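Local coordinates for RNA 2'-o-ribose methyltransferase (Thermus thermophilus, PDB 1IPA), which probably transfers a methyl group to a ribose 2'-hydroxyl of RNA, as a TrmH-family enzyme whose active site is built on a deep trefoil knot, at residues A50-G55 with A94-L99; L30-R35 with K86-D91; T4-P9 with S80-K85; S25-L30 with L99-E104. One frame throughout, in Å; residues are numbered along the deposited sequence.

Contact 1: A50-G55 with A94-L99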
# COMPACT_ATOMS: atom_id res chain seq x y z
N ALA A 50 5.77 -6.56 21.70
CA ALA A 50 6.73 -6.91 20.66
C ALA A 50 7.30 -8.29 20.90
O ALA A 50 7.67 -8.64 22.01
CB ALA A 50 7.86 -5.89 20.64
N LEU A 51 7.36 -9.08 19.83
CA LEU A 51 7.92 -10.42 19.93
C LEU A 51 9.34 -10.32 19.39
O LEU A 51 9.60 -9.55 18.46
CB LEU A 51 7.10 -11.41 19.11
CG LEU A 51 5.85 -11.97 19.80
CD1 LEU A 51 4.90 -10.85 20.19
CD2 LEU A 51 5.17 -12.96 18.87
N VAL A 52 10.25 -11.10 19.98
CA VAL A 52 11.66 -11.08 19.59
C VAL A 52 12.25 -12.47 19.42
O VAL A 52 12.04 -13.35 20.25
CB VAL A 52 12.48 -10.34 20.66
CG1 VAL A 52 13.94 -10.29 20.25
CG2 VAL A 52 11.92 -8.95 20.86
N TRP A 53 13.00 -12.66 18.33
CA TRP A 53 13.67 -13.94 18.03
C TRP A 53 14.64 -14.27 19.17
O TRP A 53 15.50 -13.47 19.53
CB TRP A 53 14.44 -13.79 16.71
CG TRP A 53 15.39 -14.92 16.31
CD1 TRP A 53 16.60 -14.77 15.66
CD2 TRP A 53 15.18 -16.33 16.44
NE1 TRP A 53 17.14 -16.01 15.38
CE2 TRP A 53 16.30 -16.98 15.85
CE3 TRP A 53 14.17 -17.12 17.00
CZ2 TRP A 53 16.42 -18.37 15.79
CZ3 TRP A 53 14.29 -18.50 16.95
CH2 TRP A 53 15.40 -19.11 16.35
N GLU A 54 14.48 -15.46 19.74
CA GLU A 54 15.33 -15.91 20.83
C GLU A 54 16.78 -16.00 20.34
O GLU A 54 17.72 -15.90 21.14
CB GLU A 54 14.86 -17.28 21.33
CG GLU A 54 15.09 -18.40 20.34
CD GLU A 54 14.39 -19.69 20.74
OE1 GLU A 54 14.02 -19.82 21.92
OE2 GLU A 54 14.22 -20.57 19.86
N GLY A 55 16.95 -16.16 19.03
CA GLY A 55 18.28 -16.24 18.45
C GLY A 55 18.93 -14.89 18.19
O GLY A 55 19.99 -14.82 17.56
N ALA A 94 10.84 -12.00 10.02
CA ALA A 94 11.67 -11.02 10.69
C ALA A 94 11.92 -11.52 12.10
O ALA A 94 11.30 -12.48 12.55
CB ALA A 94 10.98 -9.68 10.73
N GLY A 95 12.84 -10.87 12.81
CA GLY A 95 13.13 -11.29 14.17
C GLY A 95 12.34 -10.45 15.14
O GLY A 95 12.34 -10.69 16.35
N LEU A 96 11.63 -9.46 14.59
CA LEU A 96 10.83 -8.55 15.40
C LEU A 96 9.46 -8.34 14.78
O LEU A 96 9.35 -7.82 13.67
CB LEU A 96 11.55 -7.21 15.53
CG LEU A 96 10.95 -6.20 16.51
CD1 LEU A 96 11.07 -6.74 17.93
CD2 LEU A 96 11.70 -4.87 16.38
N ILE A 97 8.43 -8.75 15.51
CA ILE A 97 7.04 -8.60 15.07
C ILE A 97 6.29 -7.93 16.20
O ILE A 97 6.43 -8.33 17.36
CB ILE A 97 6.35 -9.96 14.83
CG1 ILE A 97 7.05 -10.73 13.71
CG2 ILE A 97 4.89 -9.72 14.48
CD1 ILE A 97 6.39 -12.07 13.40
N ALA A 98 5.48 -6.93 15.89
CA ALA A 98 4.75 -6.24 16.93
C ALA A 98 3.24 -6.38 16.82
O ALA A 98 2.71 -6.71 15.76
CB ALA A 98 5.14 -4.78 16.94
N LEU A 99 2.57 -6.14 17.93
CA LEU A 99 1.12 -6.18 17.97
C LEU A 99 0.74 -4.71 18.03
O LEU A 99 1.20 -3.98 18.91
CB LEU A 99 0.62 -6.88 19.24
CG LEU A 99 -0.90 -6.92 19.44
CD1 LEU A 99 -1.55 -7.66 18.28
CD2 LEU A 99 -1.24 -7.59 20.77

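Contact 2: L30-R35 with K86-D91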
# COMPACT_ATOMS: atom_id res chain seq x y z
N LEU A 30 -0.84 -7.23 13.29
CA LEU A 30 0.57 -7.52 13.45
C LEU A 30 1.41 -6.72 12.48
O LEU A 30 0.99 -6.43 11.35
CB LEU A 30 0.81 -9.02 13.22
CG LEU A 30 0.01 -9.97 14.11
CD1 LEU A 30 0.03 -11.37 13.51
CD2 LEU A 30 0.58 -9.97 15.51
N ILE A 31 2.60 -6.35 12.92
CA ILE A 31 3.50 -5.60 12.08
C ILE A 31 4.86 -6.30 12.08
O ILE A 31 5.63 -6.19 13.04
CB ILE A 31 3.66 -4.16 12.59
CG1 ILE A 31 2.27 -3.50 12.69
CG2 ILE A 31 4.58 -3.39 11.66
CD1 ILE A 31 2.29 -2.05 13.20
N GLU A 32 5.14 -7.03 11.01
CA GLU A 32 6.39 -7.77 10.84
C GLU A 32 7.49 -6.92 10.17
O GLU A 32 7.27 -6.33 9.11
CB GLU A 32 6.13 -9.04 10.01
CG GLU A 32 7.36 -9.77 9.50
CD GLU A 32 7.05 -11.19 9.00
OE1 GLU A 32 6.00 -11.39 8.34
OE2 GLU A 32 7.86 -12.11 9.26
N GLY A 33 8.66 -6.86 10.80
CA GLY A 33 9.77 -6.11 10.24
C GLY A 33 10.11 -4.84 11.00
O GLY A 33 9.23 -4.04 11.32
N ALA A 34 11.40 -4.66 11.27
CA ALA A 34 11.88 -3.50 12.00
C ALA A 34 11.57 -2.17 11.33
O ALA A 34 11.27 -1.17 12.00
CB ALA A 34 13.38 -3.62 12.23
N ARG A 35 11.65 -2.12 10.00
CA ARG A 35 11.37 -0.86 9.32
C ARG A 35 9.86 -0.58 9.32
O ARG A 35 9.44 0.54 9.58
CB ARG A 35 11.91 -0.86 7.88
CG ARG A 35 11.97 0.56 7.31
CD ARG A 35 12.89 1.42 8.17
NE ARG A 35 12.47 2.81 8.26
CZ ARG A 35 12.81 3.78 7.41
NH1 ARG A 35 13.58 3.51 6.36
NH2 ARG A 35 12.38 5.02 7.61
N LYS A 86 4.91 -18.64 12.23
CA LYS A 86 3.47 -18.84 12.32
C LYS A 86 2.74 -17.51 12.14
O LYS A 86 1.65 -17.46 11.58
CB LYS A 86 3.10 -19.44 13.68
CG LYS A 86 1.65 -19.87 13.80
CD LYS A 86 1.32 -21.03 12.86
CE LYS A 86 0.01 -21.70 13.25
NZ LYS A 86 -0.26 -22.96 12.48
N LEU A 87 3.35 -16.43 12.64
CA LEU A 87 2.78 -15.09 12.55
C LEU A 87 3.28 -14.36 11.30
O LEU A 87 2.81 -13.27 10.98
CB LEU A 87 3.16 -14.26 13.78
CG LEU A 87 2.55 -14.51 15.17
CD1 LEU A 87 1.18 -15.18 15.06
CD2 LEU A 87 3.48 -15.35 15.99
N SER A 88 4.24 -14.96 10.60
CA SER A 88 4.86 -14.36 9.42
C SER A 88 4.14 -14.60 8.10
O SER A 88 3.40 -15.57 7.93
CB SER A 88 6.30 -14.85 9.30
OG SER A 88 6.94 -14.31 8.15
N VAL A 89 4.38 -13.69 7.16
CA VAL A 89 3.78 -13.79 5.84
C VAL A 89 4.91 -13.77 4.81
O VAL A 89 4.68 -13.52 3.63
CB VAL A 89 2.78 -12.62 5.60
CG1 VAL A 89 3.52 -11.34 5.32
CG2 VAL A 89 1.85 -12.97 4.49
N ARG A 90 6.13 -14.04 5.28
CA ARG A 90 7.32 -14.06 4.44
C ARG A 90 7.92 -15.46 4.39
O ARG A 90 7.58 -16.31 5.21
CB ARG A 90 8.40 -13.14 5.02
CG ARG A 90 7.89 -11.83 5.56
CD ARG A 90 9.04 -11.06 6.16
NE ARG A 90 8.68 -9.68 6.44
CZ ARG A 90 9.55 -8.75 6.79
NH1 ARG A 90 10.83 -9.06 6.91
NH2 ARG A 90 9.14 -7.50 7.02
N ASP A 91 8.83 -15.70 3.44
CA ASP A 91 9.49 -17.00 3.35
C ASP A 91 10.36 -17.12 4.59
O ASP A 91 10.37 -18.16 5.25
CB ASP A 91 10.35 -17.08 2.09
CG ASP A 91 9.53 -17.15 0.82
OD1 ASP A 91 8.66 -18.05 0.71
OD2 ASP A 91 9.74 -16.30 -0.08
O HOH W 1 3.27 -10.70 9.52
O HOH W 2 5.88 -9.37 6.53

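Contact 3: T4-P9 with S80-K85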
# COMPACT_ATOMS: atom_id res chain seq x y z
N THR A 4 8.11 -20.97 22.63
CA THR A 4 8.58 -21.69 21.45
C THR A 4 7.51 -22.54 20.79
O THR A 4 7.70 -23.02 19.67
CB THR A 4 9.74 -22.63 21.82
OG1 THR A 4 9.22 -23.76 22.54
CG2 THR A 4 10.76 -21.90 22.70
N SER A 5 6.40 -22.74 21.48
CA SER A 5 5.32 -23.56 20.96
C SER A 5 4.25 -22.73 20.25
O SER A 5 3.75 -21.75 20.80
CB SER A 5 4.67 -24.36 22.09
OG SER A 5 3.57 -25.10 21.61
N THR A 6 3.91 -23.14 19.04
CA THR A 6 2.90 -22.44 18.26
C THR A 6 1.52 -22.71 18.85
O THR A 6 0.54 -22.03 18.52
CB THR A 6 2.93 -22.90 16.78
OG1 THR A 6 2.63 -24.29 16.69
CG2 THR A 6 4.32 -22.67 16.18
N ALA A 7 1.44 -23.70 19.74
CA ALA A 7 0.20 -24.07 20.40
C ALA A 7 -0.07 -23.19 21.61
O ALA A 7 -1.17 -23.18 22.15
CB ALA A 7 0.25 -25.54 20.82
N ASN A 8 0.96 -22.45 22.03
CA ASN A 8 0.85 -21.54 23.16
C ASN A 8 -0.36 -20.64 22.92
O ASN A 8 -0.45 -19.95 21.91
CB ASN A 8 2.14 -20.72 23.27
CG ASN A 8 2.18 -19.86 24.52
OD1 ASN A 8 1.42 -18.90 24.66
ND2 ASN A 8 3.08 -20.21 25.44
N PRO A 9 -1.32 -20.62 23.87
CA PRO A 9 -2.53 -19.80 23.76
C PRO A 9 -2.32 -18.35 23.34
O PRO A 9 -3.15 -17.78 22.63
CB PRO A 9 -3.16 -19.93 25.16
CG PRO A 9 -1.99 -20.20 26.04
CD PRO A 9 -1.19 -21.18 25.23
N SER A 80 10.39 -18.22 19.57
CA SER A 80 11.13 -19.14 18.71
C SER A 80 10.83 -18.86 17.24
O SER A 80 9.87 -18.15 16.90
CB SER A 80 10.76 -20.59 19.04
OG SER A 80 9.51 -20.96 18.46
N GLU A 81 11.65 -19.43 16.36
CA GLU A 81 11.51 -19.24 14.93
C GLU A 81 10.19 -19.82 14.41
O GLU A 81 9.52 -19.21 13.58
CB GLU A 81 12.68 -19.90 14.20
CG GLU A 81 12.67 -19.71 12.69
CD GLU A 81 13.87 -20.36 12.01
OE1 GLU A 81 14.01 -20.18 10.79
OE2 GLU A 81 14.66 -21.04 12.70
N ALA A 82 9.82 -21.00 14.90
CA ALA A 82 8.58 -21.63 14.48
C ALA A 82 7.37 -20.75 14.80
O ALA A 82 6.39 -20.76 14.07
CB ALA A 82 8.44 -22.99 15.14
N VAL A 83 7.46 -20.00 15.89
CA VAL A 83 6.37 -19.11 16.29
C VAL A 83 6.32 -17.86 15.41
O VAL A 83 5.24 -17.46 14.97
CB VAL A 83 6.51 -18.70 17.76
CG1 VAL A 83 5.59 -17.54 18.08
CG2 VAL A 83 6.17 -19.88 18.65
N LEU A 84 7.47 -17.24 15.16
CA LEU A 84 7.51 -16.06 14.30
C LEU A 84 7.01 -16.42 12.91
O LEU A 84 6.31 -15.65 12.26
CB LEU A 84 8.93 -15.50 14.21
CG LEU A 84 9.50 -14.85 15.47
CD1 LEU A 84 10.96 -14.54 15.26
CD2 LEU A 84 8.70 -13.60 15.81
N LYS A 85 7.38 -17.61 12.46
CA LYS A 85 7.00 -18.11 11.15
C LYS A 85 5.50 -18.29 11.09
O LYS A 85 4.88 -18.10 10.04
CB LYS A 85 7.72 -19.44 10.88
CG LYS A 85 7.27 -20.19 9.64
CD LYS A 85 8.39 -21.12 9.13
CE LYS A 85 8.86 -22.16 10.17
NZ LYS A 85 7.85 -23.24 10.43

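Contact 4: S25-L30 with L99-E104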
# COMPACT_ATOMS: atom_id res chain seq x y z
N SER A 25 -12.57 -6.83 14.27
CA SER A 25 -13.36 -6.91 15.48
C SER A 25 -12.55 -6.58 16.71
O SER A 25 -13.05 -5.95 17.64
CB SER A 25 -14.00 -8.30 15.61
OG SER A 25 -13.07 -9.24 16.07
N GLN A 26 -11.28 -6.98 16.73
CA GLN A 26 -10.42 -6.71 17.88
C GLN A 26 -9.62 -5.42 17.76
O GLN A 26 -8.94 -5.03 18.70
CB GLN A 26 -9.45 -7.86 18.11
CG GLN A 26 -10.12 -9.16 18.48
CD GLN A 26 -9.14 -10.31 18.48
OE1 GLN A 26 -8.53 -10.62 17.45
NE2 GLN A 26 -8.97 -10.94 19.63
N ARG A 27 -9.71 -4.77 16.61
CA ARG A 27 -8.97 -3.54 16.37
C ARG A 27 -7.48 -3.68 16.63
O ARG A 27 -6.85 -2.80 17.22
CB ARG A 27 -9.55 -2.41 17.22
CG ARG A 27 -10.93 -1.99 16.77
CD ARG A 27 -11.51 -0.93 17.66
NE ARG A 27 -12.91 -0.69 17.34
CZ ARG A 27 -13.69 0.18 17.97
NH1 ARG A 27 -13.21 0.91 18.98
NH2 ARG A 27 -14.96 0.32 17.60
N ARG A 28 -6.91 -4.79 16.18
CA ARG A 28 -5.49 -5.03 16.34
C ARG A 28 -4.91 -5.73 15.12
O ARG A 28 -5.63 -6.39 14.36
CB ARG A 28 -5.25 -5.85 17.61
CG ARG A 28 -5.39 -5.01 18.86
CD ARG A 28 -5.37 -5.82 20.12
NE ARG A 28 -5.32 -4.95 21.29
CZ ARG A 28 -6.28 -4.11 21.65
NH1 ARG A 28 -7.39 -4.02 20.93
NH2 ARG A 28 -6.13 -3.36 22.73
N PHE A 29 -3.61 -5.55 14.90
CA PHE A 29 -2.94 -6.16 13.76
C PHE A 29 -1.45 -6.31 14.03
O PHE A 29 -0.89 -5.62 14.88
CB PHE A 29 -3.19 -5.34 12.47
CG PHE A 29 -2.61 -3.95 12.50
CD1 PHE A 29 -1.47 -3.64 11.76
CD2 PHE A 29 -3.22 -2.94 13.25
CE1 PHE A 29 -0.94 -2.35 11.76
CE2 PHE A 29 -2.69 -1.64 13.26
CZ PHE A 29 -1.55 -1.35 12.51
N LEU A 30 -0.84 -7.23 13.29
CA LEU A 30 0.57 -7.52 13.45
C LEU A 30 1.41 -6.72 12.48
O LEU A 30 0.99 -6.43 11.35
CB LEU A 30 0.81 -9.02 13.22
CG LEU A 30 0.01 -9.97 14.11
CD1 LEU A 30 0.03 -11.37 13.51
CD2 LEU A 30 0.58 -9.97 15.51
N LEU A 99 2.57 -6.14 17.93
CA LEU A 99 1.12 -6.18 17.97
C LEU A 99 0.74 -4.71 18.03
O LEU A 99 1.20 -3.98 18.91
CB LEU A 99 0.62 -6.88 19.24
CG LEU A 99 -0.90 -6.92 19.44
CD1 LEU A 99 -1.55 -7.66 18.28
CD2 LEU A 99 -1.24 -7.59 20.77
N ALA A 100 -0.09 -4.27 17.09
CA ALA A 100 -0.47 -2.87 17.06
C ALA A 100 -1.97 -2.66 17.24
O ALA A 100 -2.77 -3.55 16.98
CB ALA A 100 -0.02 -2.26 15.75
N ARG A 101 -2.33 -1.46 17.69
CA ARG A 101 -3.71 -1.07 17.89
C ARG A 101 -4.17 -0.43 16.57
O ARG A 101 -3.52 0.48 16.07
CB ARG A 101 -3.80 -0.02 19.00
CG ARG A 101 -4.48 -0.47 20.27
CD ARG A 101 -6.00 -0.28 20.20
NE ARG A 101 -6.61 -0.51 21.51
CZ ARG A 101 -7.90 -0.35 21.78
NH1 ARG A 101 -8.74 0.05 20.83
NH2 ARG A 101 -8.35 -0.57 23.00
N MET A 102 -5.28 -0.89 16.02
CA MET A 102 -5.79 -0.31 14.78
C MET A 102 -6.17 1.15 15.05
O MET A 102 -7.09 1.44 15.81
CB MET A 102 -7.00 -1.10 14.28
CG MET A 102 -7.36 -0.88 12.83
SD MET A 102 -8.75 -1.87 12.31
CE MET A 102 -7.94 -3.34 11.88
N PRO A 103 -5.44 2.10 14.44
CA PRO A 103 -5.60 3.55 14.56
C PRO A 103 -7.03 4.11 14.59
O PRO A 103 -7.99 3.43 14.23
CB PRO A 103 -4.82 4.07 13.36
CG PRO A 103 -3.68 3.11 13.29
CD PRO A 103 -4.38 1.78 13.47
N GLU A 104 -7.13 5.36 15.02
CA GLU A 104 -8.41 6.07 15.11
C GLU A 104 -8.80 6.58 13.73
O GLU A 104 -8.65 7.77 13.42
CB GLU A 104 -8.31 7.25 16.08
CG GLU A 104 -7.89 6.89 17.49
CD GLU A 104 -7.93 8.09 18.43
OE1 GLU A 104 -7.30 9.12 18.11
OE2 GLU A 104 -8.59 8.00 19.49

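Contact 1: A50-G55 with A94-L99
Residues 50-53 and 96-99 run as neighbouring antiparallel strands, their short axes 165° apart and 4.6 Å from each other at closest approach. Leu51 and Ile97 make the hydrogen-bonded pair, with the non-hydrogen-bonded pairs Ala50-Ala98 and Val52-Leu96 before and after it. The two bonds of the central pair are unequal. Leu51 N meets Ile97 O at 2.7 Å, almost straight and nearly along the C=O axis, whereas Ile97 N stands 3.3 Å from Leu51 O and comes in from above the carbonyl plane. Farther along, Trp53 N uses an in-plane lone pair of Gly95 O at 2.9 Å, and the CA-H of Val52 leans on the same oxygen. Ala50, Val52, Leu96 and Ala98 share one face of the sheet. There Leu96 has CG anti to its backbone N, and with chi2 at 66° CD1 turns across to the partner strand, 3.8 Å from Val52 CG2, the two side chains lying side by side. The same CD1 comes to 3.2 Å from Leu51 O and, more loosely, 4.3 Å from Ala50 CB. Trp53 also has CG anti to its N (chi1 171°), which carries the indole away from residues 94-99. Gly55 N sits 3.1 Å above the plane of that ring, over its centre. On the far side of strand 47-53, strand 75-79 bonds to Ala50 and Val52 through Leu77. Helix 81-87 lies over the opposite face, touching Ile97 with Leu84 and Leu87 and the Trp53 ring with Glu81 and Leu84.

Contact 2: L30-R35 with K86-D91
Everything tight here gathers round the carboxylate of Glu32, at the end of strand 28-32. Its CG is anti to the backbone N (chi1 168°) and the chain runs on extended, so the acid group reaches the turn that follows helix 81-87. Ser88 OG donates to Glu32 OE2 at 2.6 Å and Val89 N donates to Glu32 OE1 at 3.1 Å; both oxygens use their syn lone pairs, so the two donors sit together in front of the group. Ser88 OG in turn accepts from Arg90 N at 3.0 Å, an ST turn that shapes the backbone presenting those donors. Arg90 arrives tip to tip with an extended chain, yet its guanidinium is turned only 21° from the carboxylate plane, and Glu32 CG lies 3.2 Å above one face, toward the rim. OE1 lies well out of the guanidinium plane, so the long salt bridge from Arg90 NE to Glu32 OE1, 3.7 Å, rests on charge alone. Looser ground surrounds this core. Water 2 closes the gap between the ions, giving a bond to Glu32 OE1 and taking one from Arg90 NE at 2.8 Å in the guanidinium plane. Water 1 gives bonds to Glu32 OE1 and Leu87 O. At the other end Leu30 CD1 only brushes Leu87 CB, at 4.3 Å. Glu32 OE1 thus takes one backbone and two water donors, while OE2 takes Ser88 and the backbone N of Ala94. Five donors and a nearby arginine would probably keep this buried carboxylate ionised, binding strand 28-32 to the chain on both sides of Pro93.

Contact 3: T4-P9 with S80-K85
Ser80 is the N-cap of helix 81-87, and it joins that helix start to the loop between strand 2-3 and helix 9-15 in the eL30-like N-terminal fold. From CB outward its side chain meets Thr4 first: CB packs against that residue, just before the turn, 3.4 Å from Thr4 CA and 3.6 Å from Thr4 CB. OG then takes the crowded position between the backbone N and the carbonyl carbon (chi1 79°), which lets it work in two directions. It donates to Thr4 O at 3.0 Å, approaching the carbonyl from the side, with a C=O...donor angle of 101° and 30° out of the carbonyl plane. It also accepts from Val83 N at 3.4 Å, a weak capping bond. One hydroxyl thus joins loop and helix start, next to the backbone hydrogen bonding of Ser80 with Ile3. Val83 adds apolar cover one turn on: CG2, anti to the carbonyl carbon, rests 3.6 Å from Thr4 O and 3.7 Å from Ser5 O. The loop keeps its own shape through a type I turn from Ser5 to Asn8, reinforced by an ST turn in which Ser5 OG accepts from Ala7 N. Asn8 then caps helix 9-15 through Arg10 N. Thr6 lays its methyl along the first turn of helix 81-87, CG2 standing 3.5 Å from Ala82 O.

Contact 4: S25-L30 with L99-E104
The Phe29 ring carries the methyl of Ala100 on one face, a CH-pi contact with Ala100 CB 3.9 Å from the ring centroid and 20° off the normal. At its edge CE2 faces Arg101 O at 3.6 Å, with Met102 CA close by, and Tyr154 meets the ring obliquely from outside. The Arg28 guanidinium has an in-plane partner at its edge: NH1 donates to Gln26 O at 2.9 Å, almost along the C=O axis. Over one of its faces come CG and CD of Arg101, whose own guanidinium crosses at 51°. Two donors, Arg28 NH2 and Arg101 NE, are pushed to 3.1 Å, a like-charge approach probably eased by Glu48, which makes a salt bridge with Arg28 NE. Between the Phe29 and arginine sides, strands 28-30 and 99-101 pair antiparallel, 28-32 being one edge strand of the five-stranded sheet in the N-terminal eL30-like fold. Phe29 and Ala100 are its hydrogen-bonded pair here: Ala100 N gives to Phe29 O at 2.7 Å, nearly along the C=O axis, and Phe29 N returns a bond to Ala100 O at 3.0 Å. Arg27, with positive phi just after helix 20-26, offers its carbonyl to one bond more, Met102 N reaching Arg27 O at 2.7 Å from 53° above the carbonyl plane. On the face opposite Phe29, Leu30 and Leu99 cross obliquely, CD2 of Leu30 4.2 Å from CD1 of Leu99, near Leu17.

How the contacts relate
From the N terminus, residues 4-9 come first; contact 3 closes their loop when helix 81-87 begins at 80-85. Residues 25-30 open the loop that contact 4 shuts at 99-104, and inside it lie both contact 2, from 30-35 to 86-91, and contact 1, from 50-55 to 94-99. Contacts 1 and 2 cross each other, and contact 3 crosses all the rest. Contacts 1 and 4 share Leu99 and so join strands 47-53, 96-101 and 28-32 in sequence across one sheet; contacts 2 and 4 share Leu30. Contacts 2 and 3 fasten the two ends of helix 81-87 to edge strand and N-terminal loop.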